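PDB 2C3G: alpha-amylase G-6 from Bacillus halodurans, which probably binds starch through the family 26 carbohydrate-binding module present here, a single domain of a larger amylase. Local coordinates for residues Glu38-Glu43 against Tyr50-Glu55; Asn70-Pro75 against Gly86-Glu91; Pro78-Asp83 against Gly90-Asp95. One frame throughout, in Å; residues are numbered along the deposited sequence.

Contact 1: residues Glu38-Glu43 against Tyr50-Glu55. With CD (cadmium ion), chain D.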
loop_
_atom_site.group_PDB
_atom_site.type_symbol
_atom_site.label_atom_id
_atom_site.label_comp_id
_atom_site.label_asym_id
_atom_site.label_seq_id
_atom_site.Cartn_x
_atom_site.Cartn_y
_atom_site.Cartn_z
ATOM N N GLU A 38 -3.256 -0.866 13.223
ATOM C CA GLU A 38 -1.848 -0.485 13.358
ATOM C C GLU A 38 -1.100 -0.417 12.002
ATOM O O GLU A 38 0.114 -0.190 11.969
ATOM C CB GLU A 38 -1.135 -1.401 14.362
ATOM C CG GLU A 38 0.031 -2.237 13.824
ATOM C CD GLU A 38 0.838 -2.922 14.923
ATOM O OE1 GLU A 38 1.191 -2.239 15.921
ATOM O OE2 GLU A 38 1.127 -4.145 14.796
ATOM N N ALA A 39 -1.835 -0.612 10.900
ATOM C CA ALA A 39 -1.310 -0.392 9.547
ATOM C C ALA A 39 -0.519 0.930 9.450
ATOM O O ALA A 39 -0.960 1.969 9.977
ATOM C CB ALA A 39 -2.440 -0.430 8.506
ATOM N N PRO A 40 0.653 0.880 8.818
ATOM C CA PRO A 40 1.503 2.062 8.672
ATOM C C PRO A 40 0.838 3.166 7.870
ATOM O O PRO A 40 0.144 2.896 6.883
ATOM C CB PRO A 40 2.716 1.538 7.892
ATOM C CG PRO A 40 2.718 0.052 8.105
ATOM C CD PRO A 40 1.264 -0.314 8.205
ATOM N N GLU A 41 1.066 4.400 8.309
ATOM C CA GLU A 41 0.732 5.589 7.537
ATOM C C GLU A 41 1.464 5.588 6.199
ATOM O O GLU A 41 2.619 5.192 6.103
ATOM C CB GLU A 41 1.082 6.866 8.325
ATOM C CG GLU A 41 0.485 8.164 7.783
ATOM C CD GLU A 41 1.189 9.422 8.322
ATOM O OE1 GLU A 41 1.602 9.423 9.511
ATOM O OE2 GLU A 41 1.346 10.411 7.555
ATOM N N MET A 42 0.754 6.023 5.171
ATOM C CA MET A 42 1.363 6.286 3.881
ATOM C C MET A 42 1.828 7.729 3.802
ATOM O O MET A 42 1.042 8.637 3.721
ATOM C CB MET A 42 0.416 5.896 2.751
ATOM C CG MET A 42 0.230 4.398 2.651
ATOM S SD MET A 42 -0.623 3.958 1.176
ATOM C CE MET A 42 0.716 3.905 0.051
ATOM N N GLU A 43 3.128 7.931 3.899
ATOM C CA GLU A 43 3.693 9.275 3.888
ATOM C C GLU A 43 3.252 10.033 2.624
ATOM O O GLU A 43 3.007 9.421 1.600
ATOM C CB GLU A 43 5.208 9.203 4.061
ATOM C CG GLU A 43 5.806 7.774 4.125
ATOM C CD GLU A 43 6.837 7.591 3.032
ATOM O OE1 GLU A 43 6.927 8.523 2.194
ATOM O OE2 GLU A 43 7.572 6.575 2.982
ATOM N N TYR A 50 0.387 9.246 -2.191
ATOM C CA TYR A 50 0.964 8.908 -0.902
ATOM C C TYR A 50 1.744 7.625 -1.121
ATOM O O TYR A 50 1.535 6.940 -2.095
ATOM C CB TYR A 50 -0.148 8.717 0.108
ATOM C CG TYR A 50 -0.817 10.012 0.518
ATOM C CD1 TYR A 50 -0.518 10.601 1.750
ATOM C CD2 TYR A 50 -1.743 10.660 -0.324
ATOM C CE1 TYR A 50 -1.116 11.786 2.133
ATOM C CE2 TYR A 50 -2.344 11.852 0.065
ATOM C CZ TYR A 50 -2.018 12.399 1.295
ATOM O OH TYR A 50 -2.593 13.558 1.706
ATOM N N THR A 51 2.665 7.300 -0.241
ATOM C CA THR A 51 3.581 6.205 -0.534
ATOM C C THR A 51 4.055 5.537 0.725
ATOM O O THR A 51 4.068 6.138 1.803
ATOM C CB THR A 51 4.822 6.724 -1.354
ATOM O OG1 THR A 51 5.688 5.633 -1.657
ATOM C CG2 THR A 51 5.658 7.594 -0.531
ATOM N N HIS A 52 4.460 4.287 0.569
ATOM C CA HIS A 52 5.059 3.528 1.660
ATOM C C HIS A 52 5.782 2.296 1.126
ATOM O O HIS A 52 5.312 1.622 0.186
ATOM C CB HIS A 52 4.020 3.181 2.750
ATOM C CG HIS A 52 4.541 2.261 3.822
ATOM N ND1 HIS A 52 5.250 2.709 4.917
ATOM C CD2 HIS A 52 4.465 0.913 3.954
ATOM C CE1 HIS A 52 5.600 1.681 5.669
ATOM N NE2 HIS A 52 5.126 0.579 5.111
ATOM N N THR A 53 6.939 2.033 1.730
ATOM C CA THR A 53 7.811 0.918 1.374
ATOM C C THR A 53 7.765 -0.145 2.508
ATOM O O THR A 53 8.036 0.151 3.677
ATOM C CB THR A 53 9.231 1.457 1.062
ATOM O OG1 THR A 53 9.168 2.357 -0.057
ATOM C CG2 THR A 53 10.181 0.358 0.508
ATOM N N ILE A 54 7.327 -1.353 2.143
ATOM C CA ILE A 54 7.480 -2.546 2.975
ATOM C C ILE A 54 8.849 -3.177 2.723
ATOM O O ILE A 54 9.098 -3.722 1.664
ATOM C CB ILE A 54 6.388 -3.572 2.647
ATOM C CG1 ILE A 54 5.023 -2.881 2.538
ATOM C CG2 ILE A 54 6.428 -4.720 3.667
ATOM C CD1 ILE A 54 3.836 -3.770 2.022
ATOM N N GLU A 55 9.746 -3.099 3.691
ATOM C CA GLU A 55 11.072 -3.643 3.490
ATOM C C GLU A 55 11.123 -5.170 3.576
ATOM O O GLU A 55 10.396 -5.794 4.375
ATOM C CB GLU A 55 12.075 -3.032 4.481
ATOM C CG GLU A 55 13.477 -2.943 3.878
ATOM C CD GLU A 55 14.593 -2.886 4.892
ATOM O OE1 GLU A 55 14.393 -2.370 6.001
ATOM O OE2 GLU A 55 15.700 -3.338 4.552
HETATM CD CD CD D . 6.456 4.739 5.468
HETATM O O HOH W 1 8.074 4.366 3.841
#

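Contact 2: residues Asn70-Pro75 against Gly86-Glu91. With CD (cadmium ion), chain C.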
loop_
_atom_site.group_PDB
_atom_site.type_symbol
_atom_site.label_atom_id
_atom_site.label_comp_id
_atom_site.label_asym_id
_atom_site.label_seq_id
_atom_site.Cartn_x
_atom_site.Cartn_y
_atom_site.Cartn_z
ATOM N N ASN A 70 -13.133 4.127 5.437
ATOM C CA ASN A 70 -12.833 3.928 4.020
ATOM C C ASN A 70 -11.750 2.862 3.784
ATOM O O ASN A 70 -10.868 2.661 4.630
ATOM C CB ASN A 70 -12.426 5.236 3.336
ATOM C CG ASN A 70 -13.529 6.270 3.339
ATOM O OD1 ASN A 70 -13.503 7.212 4.134
ATOM N ND2 ASN A 70 -14.498 6.118 2.435
ATOM N N GLN A 71 -11.839 2.200 2.626
ATOM C CA GLN A 71 -10.877 1.183 2.177
ATOM C C GLN A 71 -11.034 0.903 0.683
ATOM O O GLN A 71 -12.061 1.241 0.082
ATOM C CB GLN A 71 -11.044 -0.124 2.967
ATOM C CG GLN A 71 -12.318 -0.887 2.625
ATOM C CD GLN A 71 -12.352 -2.270 3.225
ATOM O OE1 GLN A 71 -12.016 -3.263 2.561
ATOM N NE2 GLN A 71 -12.754 -2.347 4.479
ATOM N N TRP A 72 -10.013 0.272 0.099
ATOM C CA TRP A 72 -10.007 -0.084 -1.315
ATOM C C TRP A 72 -9.074 -1.272 -1.507
ATOM O O TRP A 72 -7.870 -1.157 -1.254
ATOM C CB TRP A 72 -9.532 1.098 -2.147
ATOM C CG TRP A 72 -9.718 0.982 -3.610
ATOM C CD1 TRP A 72 -9.879 -0.159 -4.346
ATOM C CD2 TRP A 72 -9.748 2.070 -4.545
ATOM N NE1 TRP A 72 -10.014 0.151 -5.680
ATOM C CE2 TRP A 72 -9.938 1.514 -5.834
ATOM C CE3 TRP A 72 -9.636 3.474 -4.423
ATOM C CZ2 TRP A 72 -10.019 2.313 -7.002
ATOM C CZ3 TRP A 72 -9.714 4.268 -5.583
ATOM C CH2 TRP A 72 -9.912 3.680 -6.854
ATOM N N PRO A 73 -9.620 -2.435 -1.872
ATOM C CA PRO A 73 -11.069 -2.679 -1.915
ATOM C C PRO A 73 -11.604 -2.492 -0.487
ATOM O O PRO A 73 -10.837 -2.781 0.426
ATOM C CB PRO A 73 -11.134 -4.140 -2.346
ATOM C CG PRO A 73 -9.861 -4.343 -3.083
ATOM C CD PRO A 73 -8.859 -3.645 -2.232
ATOM N N GLY A 74 -12.865 -2.130 -0.250
ATOM C CA GLY A 74 -14.031 -2.615 -0.962
ATOM C C GLY A 74 -14.450 -3.698 0.028
ATOM O O GLY A 74 -13.818 -4.747 0.062
ATOM N N PRO A 75 -15.448 -3.447 0.881
ATOM C CA PRO A 75 -15.753 -4.383 1.978
ATOM C C PRO A 75 -16.157 -5.757 1.452
ATOM O O PRO A 75 -17.035 -5.855 0.590
ATOM C CB PRO A 75 -16.911 -3.707 2.740
ATOM C CG PRO A 75 -17.462 -2.662 1.824
ATOM C CD PRO A 75 -16.353 -2.280 0.869
ATOM N N GLY A 86 4.484 -0.448 -8.166
ATOM C CA GLY A 86 3.872 0.157 -7.039
ATOM C C GLY A 86 3.001 1.409 -7.195
ATOM O O GLY A 86 2.923 2.012 -6.210
ATOM N N TRP A 87 2.381 1.818 -8.321
ATOM C CA TRP A 87 1.469 3.032 -8.332
ATOM C C TRP A 87 0.003 2.732 -8.643
ATOM O O TRP A 87 -0.344 2.394 -9.777
ATOM C CB TRP A 87 1.911 4.181 -9.297
ATOM C CG TRP A 87 3.278 4.615 -9.160
ATOM C CD1 TRP A 87 4.387 3.858 -9.383
ATOM C CD2 TRP A 87 3.744 5.910 -8.750
ATOM N NE1 TRP A 87 5.519 4.597 -9.132
ATOM C CE2 TRP A 87 5.149 5.864 -8.744
ATOM C CE3 TRP A 87 3.106 7.112 -8.383
ATOM C CZ2 TRP A 87 5.950 6.976 -8.380
ATOM C CZ3 TRP A 87 3.885 8.207 -8.008
ATOM C CH2 TRP A 87 5.298 8.135 -8.030
ATOM N N PHE A 88 -0.878 2.904 -7.654
ATOM C CA PHE A 88 -2.298 2.637 -7.868
ATOM C C PHE A 88 -3.201 3.890 -7.922
ATOM O O PHE A 88 -3.287 4.608 -6.958
ATOM C CB PHE A 88 -2.788 1.657 -6.808
ATOM C CG PHE A 88 -4.217 1.256 -6.978
ATOM C CD1 PHE A 88 -4.579 0.258 -7.882
ATOM C CD2 PHE A 88 -5.208 1.887 -6.252
ATOM C CE1 PHE A 88 -5.913 -0.139 -8.010
ATOM C CE2 PHE A 88 -6.524 1.503 -6.376
ATOM C CZ PHE A 88 -6.877 0.480 -7.247
ATOM N N ASP A 89 -3.861 4.131 -9.059
ATOM C CA ASP A 89 -4.839 5.212 -9.202
ATOM C C ASP A 89 -6.239 4.723 -9.602
ATOM O O ASP A 89 -7.008 5.458 -10.208
ATOM C CB ASP A 89 -4.371 6.194 -10.264
ATOM C CG ASP A 89 -4.308 5.585 -11.648
ATOM O OD1 ASP A 89 -3.614 6.242 -12.490
ATOM O OD2 ASP A 89 -4.893 4.498 -12.041
ATOM N N GLY A 90 -6.574 3.482 -9.262
ATOM C CA GLY A 90 -7.750 2.829 -9.801
ATOM C C GLY A 90 -7.289 1.740 -10.750
ATOM O O GLY A 90 -8.002 0.777 -10.985
ATOM N N GLU A 91 -6.092 1.903 -11.302
ATOM C CA GLU A 91 -5.393 0.815 -11.996
ATOM C C GLU A 91 -3.948 0.826 -11.498
ATOM O O GLU A 91 -3.468 1.849 -11.003
ATOM C CB GLU A 91 -5.438 0.992 -13.517
ATOM C CG GLU A 91 -4.669 -0.061 -14.317
ATOM C CD GLU A 91 -5.239 -1.481 -14.129
ATOM O OE1 GLU A 91 -6.293 -1.752 -14.776
ATOM O OE2 GLU A 91 -4.656 -2.297 -13.339
HETATM CD CD CD C . -4.170 5.113 -14.205
HETATM O O HOH W 2 -3.424 6.488 -15.866
#

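Contact 3: residues Pro78-Asp83 against Gly90-Asp95. With CD (cadmium ion), chain C.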
loop_
_atom_site.group_PDB
_atom_site.type_symbol
_atom_site.label_atom_id
_atom_site.label_comp_id
_atom_site.label_asym_id
_atom_site.label_seq_id
_atom_site.Cartn_x
_atom_site.Cartn_y
_atom_site.Cartn_z
ATOM N N PRO A 78 -10.793 -9.403 -0.936
ATOM C CA PRO A 78 -9.466 -9.739 -0.411
ATOM C C PRO A 78 -8.477 -8.666 -0.886
ATOM O O PRO A 78 -8.816 -7.925 -1.813
ATOM C CB PRO A 78 -9.164 -11.078 -1.083
ATOM C CG PRO A 78 -9.830 -10.966 -2.443
ATOM C CD PRO A 78 -11.094 -10.122 -2.194
ATOM N N GLY A 79 -7.287 -8.603 -0.283
ATOM C CA GLY A 79 -6.245 -7.664 -0.698
ATOM C C GLY A 79 -5.837 -7.724 -2.167
ATOM O O GLY A 79 -6.166 -8.668 -2.880
ATOM N N PHE A 80 -5.156 -6.685 -2.642
ATOM C CA PHE A 80 -4.504 -6.739 -3.961
ATOM C C PHE A 80 -3.218 -7.527 -3.782
ATOM O O PHE A 80 -2.486 -7.266 -2.841
ATOM C CB PHE A 80 -4.109 -5.335 -4.474
ATOM C CG PHE A 80 -5.257 -4.472 -4.930
ATOM C CD1 PHE A 80 -6.197 -4.934 -5.840
ATOM C CD2 PHE A 80 -5.358 -3.155 -4.481
ATOM C CE1 PHE A 80 -7.255 -4.110 -6.263
ATOM C CE2 PHE A 80 -6.393 -2.325 -4.909
ATOM C CZ PHE A 80 -7.342 -2.803 -5.800
ATOM N N PHE A 81 -2.939 -8.474 -4.667
ATOM C CA PHE A 81 -1.659 -9.182 -4.611
ATOM C C PHE A 81 -0.606 -8.427 -5.410
ATOM O O PHE A 81 -0.865 -8.041 -6.554
ATOM C CB PHE A 81 -1.765 -10.640 -5.098
ATOM C CG PHE A 81 -0.425 -11.332 -5.224
ATOM C CD1 PHE A 81 0.194 -11.877 -4.118
ATOM C CD2 PHE A 81 0.235 -11.401 -6.458
ATOM C CE1 PHE A 81 1.439 -12.482 -4.232
ATOM C CE2 PHE A 81 1.481 -12.008 -6.575
ATOM C CZ PHE A 81 2.075 -12.547 -5.466
ATOM N N ARG A 82 0.567 -8.229 -4.784
ATOM C CA ARG A 82 1.784 -7.619 -5.360
ATOM C C ARG A 82 2.955 -8.208 -4.554
ATOM O O ARG A 82 2.731 -8.512 -3.416
ATOM C CB ARG A 82 1.796 -6.134 -4.960
ATOM C CG ARG A 82 0.867 -5.194 -5.630
ATOM C CD ARG A 82 1.593 -4.242 -6.533
ATOM N NE ARG A 82 0.990 -4.369 -7.835
ATOM C CZ ARG A 82 1.489 -3.942 -8.981
ATOM N NH1 ARG A 82 0.782 -4.152 -10.072
ATOM N NH2 ARG A 82 2.647 -3.326 -9.062
ATOM N N ASP A 83 4.207 -8.386 -4.970
ATOM C CA ASP A 83 4.857 -8.911 -6.175
ATOM C C ASP A 83 5.744 -7.964 -7.014
ATOM O O ASP A 83 6.758 -8.396 -7.534
ATOM C CB ASP A 83 4.071 -10.035 -6.869
ATOM C CG ASP A 83 4.557 -10.344 -8.269
ATOM O OD1 ASP A 83 5.182 -11.417 -8.504
ATOM O OD2 ASP A 83 4.295 -9.578 -9.214
ATOM N N GLY A 90 -6.574 3.482 -9.262
ATOM C CA GLY A 90 -7.750 2.829 -9.801
ATOM C C GLY A 90 -7.289 1.740 -10.750
ATOM O O GLY A 90 -8.002 0.777 -10.985
ATOM N N GLU A 91 -6.092 1.903 -11.302
ATOM C CA GLU A 91 -5.393 0.815 -11.996
ATOM C C GLU A 91 -3.948 0.826 -11.498
ATOM O O GLU A 91 -3.468 1.849 -11.003
ATOM C CB GLU A 91 -5.438 0.992 -13.517
ATOM C CG GLU A 91 -4.669 -0.061 -14.317
ATOM C CD GLU A 91 -5.239 -1.481 -14.129
ATOM O OE1 GLU A 91 -6.293 -1.752 -14.776
ATOM O OE2 GLU A 91 -4.656 -2.297 -13.339
ATOM N N TRP A 92 -3.273 -0.327 -11.592
ATOM C CA TRP A 92 -1.865 -0.428 -11.272
ATOM C C TRP A 92 -0.947 -0.038 -12.432
ATOM O O TRP A 92 -1.152 -0.438 -13.586
ATOM C CB TRP A 92 -1.531 -1.819 -10.779
ATOM C CG TRP A 92 -2.063 -2.107 -9.405
ATOM C CD1 TRP A 92 -3.200 -2.775 -9.104
ATOM C CD2 TRP A 92 -1.462 -1.746 -8.147
ATOM N NE1 TRP A 92 -3.361 -2.862 -7.738
ATOM C CE2 TRP A 92 -2.303 -2.246 -7.122
ATOM C CE3 TRP A 92 -0.288 -1.081 -7.780
ATOM C CZ2 TRP A 92 -2.018 -2.074 -5.768
ATOM C CZ3 TRP A 92 -0.004 -0.918 -6.445
ATOM C CH2 TRP A 92 -0.871 -1.411 -5.441
ATOM N N HIS A 93 0.061 0.765 -12.101
ATOM C CA HIS A 93 1.130 1.140 -13.030
ATOM C C HIS A 93 2.439 0.892 -12.308
ATOM O O HIS A 93 2.514 1.129 -11.096
ATOM C CB HIS A 93 1.087 2.639 -13.385
ATOM C CG HIS A 93 -0.202 3.102 -13.977
ATOM N ND1 HIS A 93 -0.365 3.308 -15.337
ATOM C CD2 HIS A 93 -1.372 3.468 -13.397
ATOM C CE1 HIS A 93 -1.592 3.738 -15.565
ATOM N NE2 HIS A 93 -2.222 3.842 -14.406
ATOM N N VAL A 94 3.465 0.449 -13.051
ATOM C CA VAL A 94 4.815 0.280 -12.493
ATOM C C VAL A 94 5.563 1.584 -12.260
ATOM O O VAL A 94 6.182 1.745 -11.202
ATOM C CB VAL A 94 5.719 -0.721 -13.298
ATOM C CG1 VAL A 94 4.987 -2.032 -13.495
ATOM C CG2 VAL A 94 6.205 -0.113 -14.656
ATOM N N ASP A 95 5.520 2.485 -13.251
ATOM C CA ASP A 95 5.992 3.860 -13.094
ATOM C C ASP A 95 4.816 4.839 -12.964
ATOM O O ASP A 95 3.697 4.536 -13.378
ATOM C CB ASP A 95 6.892 4.299 -14.262
ATOM C CG ASP A 95 7.824 3.183 -14.766
ATOM O OD1 ASP A 95 8.598 2.601 -13.955
ATOM O OD2 ASP A 95 7.843 2.843 -15.970
HETATM CD CD CD C . -4.170 5.113 -14.205
HETATM O O HOH W 2 -3.424 6.488 -15.866
#

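Contact 1: residues Glu38-Glu43 against Tyr50-Glu55
E43 and T51 form an antiparallel hydrogen-bonded pair at the open end of the hairpin made by strands 43-46 and 49-55, on the edge of the five-stranded sheet of this starch-binding module. The amide T51 N donates to E43 O at 2.8 Å, with an angle of 151° at the hydrogen. The side chains of both residues lie on one face of the sheet, where the carboxylate of E43 reaches across the methyl of T51.

Just before strand 43-46, P40 and M42 pack on H52 and Y50 of the partner strand. P40 CB sits over one face of the H52 imidazole, 3.6 Å from H52 CE1, in a CH-pi contact displaced toward the ring's rim. H52 has its CG anti to the backbone N (chi1 173°), which brings the ring beneath P40. Its ND1 binds a cadmium ion at 2.4 Å, and a water bound to the same ion lies 2.3 Å from the metal. The side chain of M42 crosses that of H52 at about a right angle, M42 CG lying 4.0 Å from H52 CB.

Y50 turns the edge of its ring to the backbone: M42 O lies at that edge, near the ring plane, 3.2 Å from Y50 CD1. Behind it Y50 CB rests on M42 CB at 3.9 Å. Without the ring, as with an alanine here, M42 O would probably lose its edge neighbour and a gap would open beside H44.

Strand 6-12 pairs with the other side of 49-55 through backbone bonds of Y50 to F11 and H52 to I9. M42 reaches L22, F11 and F64, and P20 and the ring of H44 pack against Y50.

Contact 2: residues Asn70-Pro75 against Gly86-Glu91
W72 and F88 meet as an edge-to-face aromatic pair. The edge of the phenylalanine points at the face of the indole, with the planes at 85° and the centroid of the five-membered ring of W72 4.9 Å from that of the F88 ring. The touching corner is F88 CE2 and CZ: F88 CE2 stands over the indole 3.5 Å from W72 CE2, and F88 CZ lies 3.5 Å from W72 NE1. Both side chains have CG anti to the backbone N (chi1 -169° for W72, -177° for F88), which sends the two rings into the space between the strands.

Van der Waals contact adds G90, whose CA lies 3.6 Å from W72 CZ2. The backbone N of the same glycine is over the centre of the F88 ring, so the turn after the strand covers the phenylalanine.

The polar contacts lie within residues 86-91. D89 OD2 accepts from E91 N at 3.0 Å in an Asx turn, using its anti lone pair, while D89 also grips a cadmium ion with OD1 and OD2; H93 and a water are further ligands.

The aromatic pair joins strand 71-82 of one sheet to strand 86-88 of the other at the margin of the core, an arrangement consistent with a beta-sandwich carbohydrate-binding module.

Contact 3: residues Pro78-Asp83 against Gly90-Asp95
R82 and W92 make the flat part of this surface contact. The guanidinium lies on one face of the indole with its plane only 8° from the ring's, centre to centre 4.2 Å, and the two side chains run past each other in opposite directions. R82 NE stands 3.5 Å from W92 CE3, and R82 NH1 reaches back to W92 CB at 3.4 Å. The arginine chain bends at chi2 (-110°) and again at chi3, laying its CD over the six-membered ring as a CH-pi contact, R82 CD being 3.7 Å from W92 CZ3. A hydrogen bond from R82 NH2 to Q84 O helps to fix the rotation of the guanidinium.

The aromatic contact uses the edge of the same indole. W92 points its NE1 and CZ2 side at the face of F80 in a T-shaped arrangement, planes at 89°, with W92 NE1 3.8 Å from F80 CG and W92 CZ2 3.7 Å from F80 CD2. W92 is thus met over a face by R82 and at its edge by F80.

Among polar groups, E91 OE2 accepts from W92 N at 3.0 Å, and the next residue, H93, binds a cadmium ion through NE2.

Strand 92-93 is one of the two edge strands of the five-stranded sheet, and W92 leans from it across to strand 71-82. F88 meets the rings of both F80 and W92, while F64 of strand 59-66 also touches W92.

In the fold
From the N terminus, strands 6-12 and 20-28 come first. Contact 1 then closes a short loop through the hairpin of strands 43-46 and 49-55 at one edge of the five-stranded sheet, finished before the others begin. Contacts 2 and 3 cross: 70-75 reaches forward to 86-91, and 78-83, lying inside that span, packs against 90-95, which overlaps and runs beyond it. Both fasten strand 71-82 of the three-stranded sheet to strands 86-88 and 92-93 of the five-stranded one. They touch each other through F88 and F80, and share a cadmium ion. Contact 1 lies on the other side of the chain's centre, about 14 Å from contact 2 between centres.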